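Local coordinates for protein polysialic acid O-acetyltransferase (Escherichia coli, PDB 3JQY) that transfers acetyl groups from acetyl-CoA to O-7 or O-9 of the sialic acids in capsular polysialic acid, with high specificity for long polymers, at residues Gln28-Val33 / Gly45-Ser50; Ser38-Val43 / Val55-Asn60; Asn61-Ile66 / Asn83-Ile88; Val77-Asp82 / Ile98-Gly103. All blocks are in the same frame, centred on the assembly; numbering follows the deposited sequence.

Contact 1 (Gln28-Val33 / Gly45-Ser50); sequences QDSFSV and GDLVNS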
# COMPACT_ATOMS: atom_id res chain seq x y z
N GLN B 28 -35.81 -5.33 -0.84
CA GLN B 28 -34.39 -5.46 -1.20
C GLN B 28 -33.68 -6.31 -0.15
O GLN B 28 -33.14 -5.79 0.82
CB GLN B 28 -33.72 -4.09 -1.27
CG GLN B 28 -34.26 -3.19 -2.37
CD GLN B 28 -34.02 -3.75 -3.76
OE1 GLN B 28 -34.64 -3.32 -4.73
NE2 GLN B 28 -33.11 -4.72 -3.86
N ASP B 29 -33.67 -7.62 -0.37
CA ASP B 29 -33.15 -8.54 0.65
C ASP B 29 -31.65 -8.42 0.88
O ASP B 29 -31.14 -8.95 1.87
CB ASP B 29 -33.54 -9.99 0.32
CG ASP B 29 -33.21 -10.37 -1.11
OD1 ASP B 29 -32.22 -9.84 -1.67
OD2 ASP B 29 -33.94 -11.21 -1.68
N SER B 30 -30.94 -7.72 0.00
CA SER B 30 -29.49 -7.61 0.14
C SER B 30 -29.06 -6.36 0.91
O SER B 30 -27.90 -6.22 1.25
CB SER B 30 -28.80 -7.63 -1.23
OG SER B 30 -28.75 -6.32 -1.80
N PHE B 31 -30.01 -5.47 1.19
CA PHE B 31 -29.69 -4.21 1.86
C PHE B 31 -30.22 -4.12 3.29
O PHE B 31 -31.29 -4.65 3.61
CB PHE B 31 -30.23 -3.02 1.07
CG PHE B 31 -29.26 -2.47 0.05
CD1 PHE B 31 -28.48 -1.36 0.35
CD2 PHE B 31 -29.13 -3.05 -1.20
CE1 PHE B 31 -27.60 -0.84 -0.57
CE2 PHE B 31 -28.25 -2.54 -2.14
CZ PHE B 31 -27.48 -1.43 -1.82
N SER B 32 -29.45 -3.46 4.14
CA SER B 32 -29.96 -2.97 5.41
C SER B 32 -29.98 -1.46 5.30
O SER B 32 -29.05 -0.87 4.75
CB SER B 32 -29.07 -3.42 6.56
OG SER B 32 -27.79 -2.82 6.48
N VAL B 33 -31.04 -0.84 5.78
CA VAL B 33 -31.16 0.61 5.68
C VAL B 33 -31.33 1.21 7.06
O VAL B 33 -32.16 0.75 7.85
CB VAL B 33 -32.36 1.01 4.80
CG1 VAL B 33 -32.46 2.52 4.72
CG2 VAL B 33 -32.22 0.41 3.41
N GLY B 45 -33.38 -0.81 -7.89
CA GLY B 45 -33.91 -1.68 -8.92
C GLY B 45 -33.77 -3.15 -8.59
O GLY B 45 -33.48 -3.53 -7.45
N ASP B 46 -34.00 -4.00 -9.59
CA ASP B 46 -33.83 -5.43 -9.41
C ASP B 46 -32.36 -5.80 -9.57
O ASP B 46 -31.85 -5.83 -10.68
CB ASP B 46 -34.70 -6.18 -10.42
CG ASP B 46 -36.18 -6.03 -10.13
OD1 ASP B 46 -36.57 -6.24 -8.97
OD2 ASP B 46 -36.94 -5.69 -11.05
N LEU B 47 -31.70 -6.06 -8.45
CA LEU B 47 -30.26 -6.28 -8.46
C LEU B 47 -29.93 -7.72 -8.81
O LEU B 47 -30.80 -8.58 -8.80
CB LEU B 47 -29.67 -5.94 -7.10
CG LEU B 47 -30.01 -4.54 -6.58
CD1 LEU B 47 -29.34 -4.31 -5.24
CD2 LEU B 47 -29.62 -3.47 -7.59
N VAL B 48 -28.66 -7.95 -9.12
CA VAL B 48 -28.20 -9.30 -9.43
C VAL B 48 -27.01 -9.69 -8.56
O VAL B 48 -26.14 -8.87 -8.27
CB VAL B 48 -27.83 -9.46 -10.93
CG1 VAL B 48 -29.08 -9.32 -11.80
CG2 VAL B 48 -26.78 -8.44 -11.34
N ASN B 49 -27.00 -10.95 -8.14
CA ASN B 49 -25.89 -11.50 -7.36
C ASN B 49 -25.41 -10.60 -6.22
O ASN B 49 -24.20 -10.49 -5.98
CB ASN B 49 -24.72 -11.81 -8.30
CG ASN B 49 -23.65 -12.66 -7.64
OD1 ASN B 49 -23.95 -13.56 -6.86
ND2 ASN B 49 -22.40 -12.38 -7.96
N SER B 50 -26.35 -9.98 -5.51
CA SER B 50 -26.01 -8.98 -4.49
C SER B 50 -26.16 -9.50 -3.06
O SER B 50 -27.02 -10.34 -2.79
CB SER B 50 -26.89 -7.74 -4.68
OG SER B 50 -26.61 -7.11 -5.92

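Contact 2 (Ser38-Val43 / Val55-Asn60); sequences SGNVFV and VQFNGN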
# COMPACT_ATOMS: atom_id res chain seq x y z
N SER B 38 -34.56 13.20 7.77
CA SER B 38 -35.85 13.33 7.10
C SER B 38 -35.69 13.54 5.60
O SER B 38 -34.66 14.03 5.13
CB SER B 38 -36.63 14.51 7.69
OG SER B 38 -35.94 15.72 7.48
N GLY B 39 -36.72 13.16 4.85
CA GLY B 39 -36.78 13.44 3.42
C GLY B 39 -35.88 12.57 2.57
O GLY B 39 -35.78 12.78 1.37
N ASN B 40 -35.23 11.59 3.19
CA ASN B 40 -34.29 10.72 2.46
C ASN B 40 -34.99 9.73 1.54
O ASN B 40 -36.09 9.25 1.85
CB ASN B 40 -33.39 9.98 3.44
CG ASN B 40 -32.53 10.92 4.26
OD1 ASN B 40 -32.48 10.82 5.49
ND2 ASN B 40 -31.86 11.84 3.58
N VAL B 41 -34.35 9.40 0.41
CA VAL B 41 -34.94 8.50 -0.56
C VAL B 41 -33.93 7.46 -1.04
O VAL B 41 -32.81 7.80 -1.40
CB VAL B 41 -35.47 9.28 -1.78
CG1 VAL B 41 -35.92 8.33 -2.86
CG2 VAL B 41 -36.61 10.20 -1.35
N PHE B 42 -34.34 6.19 -1.03
CA PHE B 42 -33.54 5.11 -1.58
C PHE B 42 -34.40 4.44 -2.64
O PHE B 42 -35.46 3.90 -2.34
CB PHE B 42 -33.17 4.13 -0.45
CG PHE B 42 -32.43 2.90 -0.91
CD1 PHE B 42 -31.60 2.93 -2.02
CD2 PHE B 42 -32.56 1.71 -0.21
CE1 PHE B 42 -30.91 1.79 -2.42
CE2 PHE B 42 -31.88 0.57 -0.62
CZ PHE B 42 -31.05 0.61 -1.71
N VAL B 43 -33.95 4.52 -3.89
CA VAL B 43 -34.64 3.86 -5.00
C VAL B 43 -33.74 2.76 -5.52
O VAL B 43 -32.62 3.02 -5.96
CB VAL B 43 -34.96 4.84 -6.14
CG1 VAL B 43 -35.66 4.11 -7.28
CG2 VAL B 43 -35.81 6.00 -5.63
N VAL B 55 -27.01 0.96 3.61
CA VAL B 55 -27.14 2.40 3.39
C VAL B 55 -27.43 3.06 4.73
O VAL B 55 -28.27 2.59 5.51
CB VAL B 55 -28.21 2.74 2.34
CG1 VAL B 55 -29.56 2.19 2.75
CG2 VAL B 55 -28.29 4.26 2.13
N GLN B 56 -26.70 4.13 5.01
CA GLN B 56 -26.82 4.87 6.25
C GLN B 56 -27.06 6.33 5.92
O GLN B 56 -26.22 6.97 5.30
CB GLN B 56 -25.53 4.72 7.07
CG GLN B 56 -25.50 5.53 8.35
CD GLN B 56 -26.29 4.89 9.46
OE1 GLN B 56 -26.10 3.72 9.78
NE2 GLN B 56 -27.19 5.66 10.07
N PHE B 57 -28.21 6.85 6.32
CA PHE B 57 -28.52 8.27 6.12
C PHE B 57 -28.30 9.01 7.44
O PHE B 57 -29.09 8.87 8.37
CB PHE B 57 -29.99 8.46 5.71
CG PHE B 57 -30.33 7.91 4.34
CD1 PHE B 57 -29.97 8.59 3.19
CD2 PHE B 57 -31.07 6.74 4.21
CE1 PHE B 57 -30.30 8.11 1.94
CE2 PHE B 57 -31.42 6.25 2.96
CZ PHE B 57 -31.03 6.94 1.82
N ASN B 58 -27.21 9.77 7.51
CA ASN B 58 -26.95 10.61 8.68
C ASN B 58 -27.15 12.08 8.31
O ASN B 58 -26.25 12.91 8.48
CB ASN B 58 -25.51 10.43 9.18
CG ASN B 58 -25.28 9.09 9.85
OD1 ASN B 58 -26.20 8.47 10.38
ND2 ASN B 58 -24.03 8.64 9.84
N GLY B 59 -28.34 12.39 7.81
CA GLY B 59 -28.66 13.72 7.35
C GLY B 59 -30.00 13.72 6.64
O GLY B 59 -30.70 12.72 6.63
N ASN B 60 -30.34 14.85 6.01
CA ASN B 60 -31.65 15.02 5.40
C ASN B 60 -31.60 15.22 3.89
O ASN B 60 -30.60 15.69 3.35
CB ASN B 60 -32.35 16.23 6.03
CG ASN B 60 -32.32 16.20 7.54
OD1 ASN B 60 -32.52 15.15 8.15
ND2 ASN B 60 -32.08 17.35 8.16

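Contact 3 (Asn61-Ile66 / Asn83-Ile88); sequences NNKLII and NNYVRI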
# COMPACT_ATOMS: atom_id res chain seq x y z
N ASN B 61 -32.69 14.87 3.22
CA ASN B 61 -32.87 15.18 1.81
C ASN B 61 -31.77 14.61 0.93
O ASN B 61 -31.34 15.25 -0.03
CB ASN B 61 -32.99 16.69 1.60
CG ASN B 61 -34.16 17.27 2.37
OD1 ASN B 61 -34.07 18.38 2.91
ND2 ASN B 61 -35.25 16.52 2.44
N ASN B 62 -31.33 13.40 1.27
CA ASN B 62 -30.35 12.68 0.46
C ASN B 62 -31.06 11.73 -0.49
O ASN B 62 -32.21 11.36 -0.25
CB ASN B 62 -29.42 11.88 1.36
CG ASN B 62 -28.67 12.75 2.34
OD1 ASN B 62 -28.94 12.73 3.54
ND2 ASN B 62 -27.73 13.52 1.83
N LYS B 63 -30.38 11.33 -1.55
CA LYS B 63 -30.94 10.35 -2.47
C LYS B 63 -29.91 9.33 -2.93
O LYS B 63 -28.82 9.70 -3.38
CB LYS B 63 -31.59 11.02 -3.68
CG LYS B 63 -32.47 10.07 -4.51
CD LYS B 63 -33.24 10.81 -5.59
CE LYS B 63 -34.15 9.87 -6.37
NZ LYS B 63 -34.89 10.60 -7.44
N LEU B 64 -30.27 8.05 -2.81
CA LEU B 64 -29.48 6.95 -3.37
C LEU B 64 -30.32 6.26 -4.43
O LEU B 64 -31.45 5.84 -4.15
CB LEU B 64 -29.10 5.95 -2.28
CG LEU B 64 -28.49 4.63 -2.76
CD1 LEU B 64 -27.21 4.89 -3.53
CD2 LEU B 64 -28.24 3.68 -1.59
N ILE B 65 -29.77 6.16 -5.63
CA ILE B 65 -30.43 5.47 -6.74
C ILE B 65 -29.51 4.36 -7.23
O ILE B 65 -28.36 4.62 -7.60
CB ILE B 65 -30.64 6.41 -7.94
CG1 ILE B 65 -31.59 7.55 -7.57
CG2 ILE B 65 -31.16 5.62 -9.16
CD1 ILE B 65 -31.55 8.69 -8.56
N ILE B 66 -30.00 3.13 -7.22
CA ILE B 66 -29.24 2.03 -7.79
C ILE B 66 -30.12 1.34 -8.82
O ILE B 66 -31.23 0.91 -8.51
CB ILE B 66 -28.84 1.00 -6.71
CG1 ILE B 66 -28.08 1.68 -5.57
CG2 ILE B 66 -28.01 -0.13 -7.34
CD1 ILE B 66 -27.59 0.73 -4.50
N ASN B 83 -28.60 16.85 1.28
CA ASN B 83 -28.62 17.15 -0.14
C ASN B 83 -27.53 16.44 -0.94
O ASN B 83 -27.07 16.95 -1.96
CB ASN B 83 -28.52 18.66 -0.36
CG ASN B 83 -29.62 19.42 0.36
OD1 ASN B 83 -30.79 19.09 0.24
ND2 ASN B 83 -29.24 20.45 1.11
N ASN B 84 -27.11 15.27 -0.45
CA ASN B 84 -26.20 14.40 -1.19
C ASN B 84 -26.95 13.53 -2.19
O ASN B 84 -28.15 13.30 -2.02
CB ASN B 84 -25.43 13.48 -0.23
CG ASN B 84 -24.59 14.24 0.77
OD1 ASN B 84 -23.56 14.80 0.44
ND2 ASN B 84 -25.03 14.24 2.02
N TYR B 85 -26.24 13.04 -3.20
CA TYR B 85 -26.85 12.28 -4.30
C TYR B 85 -25.85 11.23 -4.75
O TYR B 85 -24.70 11.56 -5.06
CB TYR B 85 -27.16 13.24 -5.45
CG TYR B 85 -27.75 12.61 -6.71
CD1 TYR B 85 -29.11 12.40 -6.83
CD2 TYR B 85 -26.93 12.26 -7.78
CE1 TYR B 85 -29.65 11.85 -7.99
CE2 TYR B 85 -27.46 11.71 -8.94
CZ TYR B 85 -28.81 11.50 -9.03
OH TYR B 85 -29.32 10.95 -10.19
N VAL B 86 -26.28 9.98 -4.77
CA VAL B 86 -25.45 8.89 -5.28
C VAL B 86 -26.29 8.09 -6.28
O VAL B 86 -27.41 7.66 -5.97
CB VAL B 86 -24.97 7.95 -4.15
CG1 VAL B 86 -24.18 6.76 -4.72
CG2 VAL B 86 -24.11 8.71 -3.14
N ARG B 87 -25.76 7.91 -7.49
CA ARG B 87 -26.47 7.15 -8.51
C ARG B 87 -25.54 6.12 -9.12
O ARG B 87 -24.46 6.46 -9.61
CB ARG B 87 -27.01 8.05 -9.61
CG ARG B 87 -27.74 7.29 -10.71
CD ARG B 87 -28.23 8.23 -11.83
NE ARG B 87 -28.92 7.51 -12.90
CZ ARG B 87 -29.41 8.08 -14.00
NH1 ARG B 87 -29.29 9.39 -14.18
NH2 ARG B 87 -30.02 7.34 -14.92
N ILE B 88 -25.98 4.87 -9.08
CA ILE B 88 -25.20 3.78 -9.64
C ILE B 88 -25.96 3.21 -10.84
O ILE B 88 -27.04 2.66 -10.69
CB ILE B 88 -24.93 2.70 -8.59
CG1 ILE B 88 -24.19 3.31 -7.39
CG2 ILE B 88 -24.14 1.55 -9.20
CD1 ILE B 88 -23.87 2.32 -6.29
O HOH W 1 -30.35 14.96 -3.02
O HOH W 2 -32.17 17.85 -1.95

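Contact 4 (Val77-Asp82 / Ile98-Gly103); sequences VIFRGD and IVATKG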
# COMPACT_ATOMS: atom_id res chain seq x y z
N VAL B 77 -22.97 2.56 1.68
CA VAL B 77 -23.12 3.95 1.26
C VAL B 77 -23.53 4.77 2.47
O VAL B 77 -24.58 4.52 3.06
CB VAL B 77 -24.17 4.11 0.15
CG1 VAL B 77 -24.23 5.55 -0.31
CG2 VAL B 77 -23.87 3.19 -1.02
N ILE B 78 -22.69 5.73 2.85
CA ILE B 78 -22.98 6.57 4.00
C ILE B 78 -23.22 8.00 3.55
O ILE B 78 -22.42 8.57 2.81
CB ILE B 78 -21.83 6.54 5.02
CG1 ILE B 78 -21.57 5.11 5.49
CG2 ILE B 78 -22.16 7.46 6.20
CD1 ILE B 78 -20.38 4.96 6.39
N PHE B 79 -24.34 8.56 4.00
CA PHE B 79 -24.67 9.96 3.71
C PHE B 79 -24.45 10.80 4.96
O PHE B 79 -25.08 10.56 5.99
CB PHE B 79 -26.14 10.08 3.27
CG PHE B 79 -26.41 9.52 1.90
CD1 PHE B 79 -26.89 8.23 1.75
CD2 PHE B 79 -26.18 10.28 0.77
CE1 PHE B 79 -27.14 7.71 0.50
CE2 PHE B 79 -26.44 9.77 -0.49
CZ PHE B 79 -26.92 8.48 -0.63
N ARG B 80 -23.54 11.77 4.87
CA ARG B 80 -23.29 12.69 5.99
C ARG B 80 -23.79 14.08 5.62
O ARG B 80 -23.38 14.65 4.62
CB ARG B 80 -21.79 12.73 6.33
CG ARG B 80 -21.19 11.37 6.67
CD ARG B 80 -19.84 11.54 7.34
NE ARG B 80 -19.03 10.33 7.32
CZ ARG B 80 -19.21 9.29 8.13
NH1 ARG B 80 -20.18 9.31 9.03
NH2 ARG B 80 -18.42 8.23 8.03
N GLY B 81 -24.68 14.62 6.43
CA GLY B 81 -25.24 15.92 6.10
C GLY B 81 -26.33 15.79 5.05
O GLY B 81 -26.88 14.70 4.86
N ASP B 82 -26.61 16.88 4.36
CA ASP B 82 -27.83 17.00 3.56
C ASP B 82 -27.58 17.16 2.07
O ASP B 82 -26.49 17.57 1.65
CB ASP B 82 -28.63 18.23 4.02
CG ASP B 82 -28.84 18.27 5.53
OD1 ASP B 82 -28.79 17.21 6.19
OD2 ASP B 82 -29.06 19.38 6.06
N ILE B 98 -18.75 4.05 -0.07
CA ILE B 98 -18.96 5.36 -0.67
C ILE B 98 -19.50 6.30 0.40
O ILE B 98 -20.56 6.06 0.96
CB ILE B 98 -19.99 5.31 -1.81
CG1 ILE B 98 -19.50 4.39 -2.94
CG2 ILE B 98 -20.26 6.71 -2.34
CD1 ILE B 98 -20.54 4.19 -4.04
N VAL B 99 -18.76 7.38 0.67
CA VAL B 99 -19.22 8.36 1.64
C VAL B 99 -19.48 9.69 0.94
O VAL B 99 -18.56 10.30 0.38
CB VAL B 99 -18.21 8.53 2.80
CG1 VAL B 99 -18.74 9.52 3.85
CG2 VAL B 99 -17.91 7.17 3.43
N ALA B 100 -20.74 10.13 0.97
CA ALA B 100 -21.18 11.37 0.34
C ALA B 100 -21.48 12.39 1.43
O ALA B 100 -22.41 12.20 2.22
CB ALA B 100 -22.42 11.13 -0.53
N THR B 101 -20.70 13.46 1.46
CA THR B 101 -20.67 14.34 2.62
C THR B 101 -21.02 15.77 2.26
O THR B 101 -20.43 16.35 1.34
CB THR B 101 -19.27 14.33 3.28
OG1 THR B 101 -18.96 13.02 3.76
CG2 THR B 101 -19.20 15.32 4.43
N LYS B 102 -21.96 16.33 2.97
CA LYS B 102 -22.29 17.73 2.86
C LYS B 102 -22.59 18.27 1.47
O LYS B 102 -22.09 19.30 1.07
CB LYS B 102 -21.22 18.55 3.50
CG LYS B 102 -21.17 18.39 4.97
CD LYS B 102 -19.91 18.96 5.54
CE LYS B 102 -20.04 19.08 6.95
NZ LYS B 102 -19.17 18.23 7.68
N GLY B 103 -23.46 17.58 0.80
CA GLY B 103 -23.92 18.03 -0.50
C GLY B 103 -23.03 17.58 -1.64
O GLY B 103 -22.76 18.35 -2.56

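Contact 1 (Gln28-Val33 / Gly45-Ser50)
S50 OG, on a residue that packs against S30, is gripped by two backbone groups. It donates to V48 O at 3.0 Å and also bonds to C72 N. The V48 bond comes from above the carbonyl plane, with the donor 62° out of it. These bonds fix the rotation of the hydroxyl and leave S50 CB turned to S30, 3.7 Å from S30 OG. The polar end of S30 is taken elsewhere, by N53 OD1. S30 CB rests on the backbone carbonyl of S50, 3.6 Å from S50 O.

L47 is the apolar link between the two segments. Its chi2 of -179° carries CD1 forward, to the edge of the F31 ring and near the ring plane. L47 CD1 lies 3.7 Å from F31 CE2. The two side chains cross at about a right angle. L47 CD1 is also 4.0 Å from S30 OG. I66 touches both L47 and F31 and backs the pair.

Q28 bends at chi2 (-64°), and its amide group ends beside G45 and L47. Q28 CD is 3.7 Å from G45 O. An alanine here would probably leave a gap beside L47 and take away the polar group beside G45 O. A type I turn from Q28 to F31, closed by F31 N to Q28 O, leads the chain into strand 31-35. The loop 45-50 runs on to the next strand of the same sheet. This is a corner at the N-terminal end of a left-handed parallel beta-helix.

Contact 2 (Ser38-Val43 / Val55-Asn60)
N40 lies over one face of the F57 ring. N40 CB stands over the centre of the ring, 3.7 Å from its centroid, in a CH-pi contact. The amide plane of N40 is stacked 8° from the ring plane, and the two side chains slide past each other in opposite directions. The contact spans the interior of the left-handed beta-helix. Strands 41-43 and 55-58 belong to different sheets of the coil, with axes 9.7 Å apart, and run nearly antiparallel.

The opposite face of the F57 ring takes V55 CG2, offset toward the rim. The ring is therefore held between its own strand and the facing one. F42 comes in at the ring edge, with F42 CB 4.2 Å from F57 CZ. The F42 ring also meets V55, at 4.2 Å from F42 CD2 to V55 CG1. F31 touches the F42 ring, and F79 lies almost parallel to the F57 ring, so the apolar row continues into neighbouring coils. An alanine in place of F57 would probably open a gap between N40 and V55 and leave F79 without its ring partner.

The polar joint is at the turn. N60 CG sits anti to the carbonyl carbon, beside the backbone N (chi1 -49°), and OD1 of its amide faces S38 N. N60 N is itself bonded to D82 OD1. N60 CB lies 3.3 Å from S38 O. S38 N donates to N60 OD1 at 2.8 Å, nearly straight at 164°, with the donor tilted from the carbonyl plane of the amide.

Contact 3 (Asn61-Ile66 / Asn83-Ile88)
I65 reaches Y85 through its long branch: CG1 is anti to the carbonyl carbon (chi1 -64°) and CD1 continues the extended line. Y85 holds CG anti to its backbone N (chi1 178°), and the side of its ring with CE1 and OH meets I65 CD1. I65 CD1 then lies 3.7 Å from Y85 CE1 and 3.6 Å from Y85 OH. The two side chains cross obliquely. The other branch of I65, CG2, meets R87 CG at 4.1 Å. The charged end of R87 goes elsewhere, to a salt bridge with E67.

On the inner face, L64 and V86 lie side by side and point the same way, with L64 CD1 3.8 Å from V86 CG1. F79 touches both of them.

Strands 63-66 and 85-88 are neighbouring rungs of one parallel sheet of the beta-helix, one coil apart. Equivalent residues stack in register: K63 on Y85, L64 on V86, I65 on R87, I66 on I88. The backbone bonds are K63 N to N84 O, V86 N to K63 O, I65 N to V86 O and I88 N to I65 O. The I65 N to V86 O bond is 2.8 Å long.

At the turn the rungs continue as stacked asparagines. N62 and N84 run alongside each other with amide planes 11° apart. N84 OD1 accepts from S104 N of the next coil. One water donates to both N61 O and N84 O, at 2.9 Å from N84 O. A second water donates to N83 OD1, with a weak bond to N61 O.

Contact 4 (Val77-Asp82 / Ile98-Gly103)
The flat guanidinium of R80 has T101 OG1 at its edge, near its plane, and I78 CG2 over the centre of one face. I78 CG2 is 3.9 Å above that plane. V99 CG1 approaches the group at a slant, 3.6 Å from R80 NE. The R80 chain is extended from CG to NE, and chi4 of -78° then turns CZ aside. T101 OG1 also lies 3.8 Å from R80 CB. On the other face of the sheet, A100 CB meets the F79 ring obliquely, at 4.1 Å from F79 CD2. V77 and I98 stack on the same inner face, and V86 touches both F79 and A100.

Strands 77-80 and 98-101 are successive parallel rungs in one wall of the beta-helix. Four backbone bonds join them: I78 N to I98 O, A100 N to I78 O, R80 N to A100 O and K102 N to R80 O. The last is 2.7 Å long and nearly straight, at 174°. R80 O accepts a second bond from N84 ND2, so two donors grip it where the strand ends. G81 follows in a backbone shape that calls for glycine, and a side chain there would also press on K102 CG.

The side chain of T101 lies about 9 Å from G146, a residue assigned by similarity to the acetyl-CoA site. K102 NZ forms a long, weak ion pair with D224 of a second subunit. Across these two segments the backbone carries the hydrogen bonding. R80 meets its neighbours here mainly through methyl groups and one hydroxyl, so its charge is probably not what joins the rungs.

Overall arrangement
From the N terminus, contact 1 closes the first loop, from the turn before strand 31-35 to the corner after strand 41-44. Contact 2 opens inside that loop and closes beyond it, so the two cross. Both are complete before contact 3 opens. Contacts 3 and 4 cross in the same way: 77-82 falls between the segments of contact 3, and 98-103 lies beyond them. Contact 1 ties a corner together and contact 2 spans the interior between two sheets. Contacts 3 and 4 each join neighbouring rungs, in different sheets. L64 O to V43 N links contacts 2 and 3, and F79 O to N58 N links contacts 2 and 4.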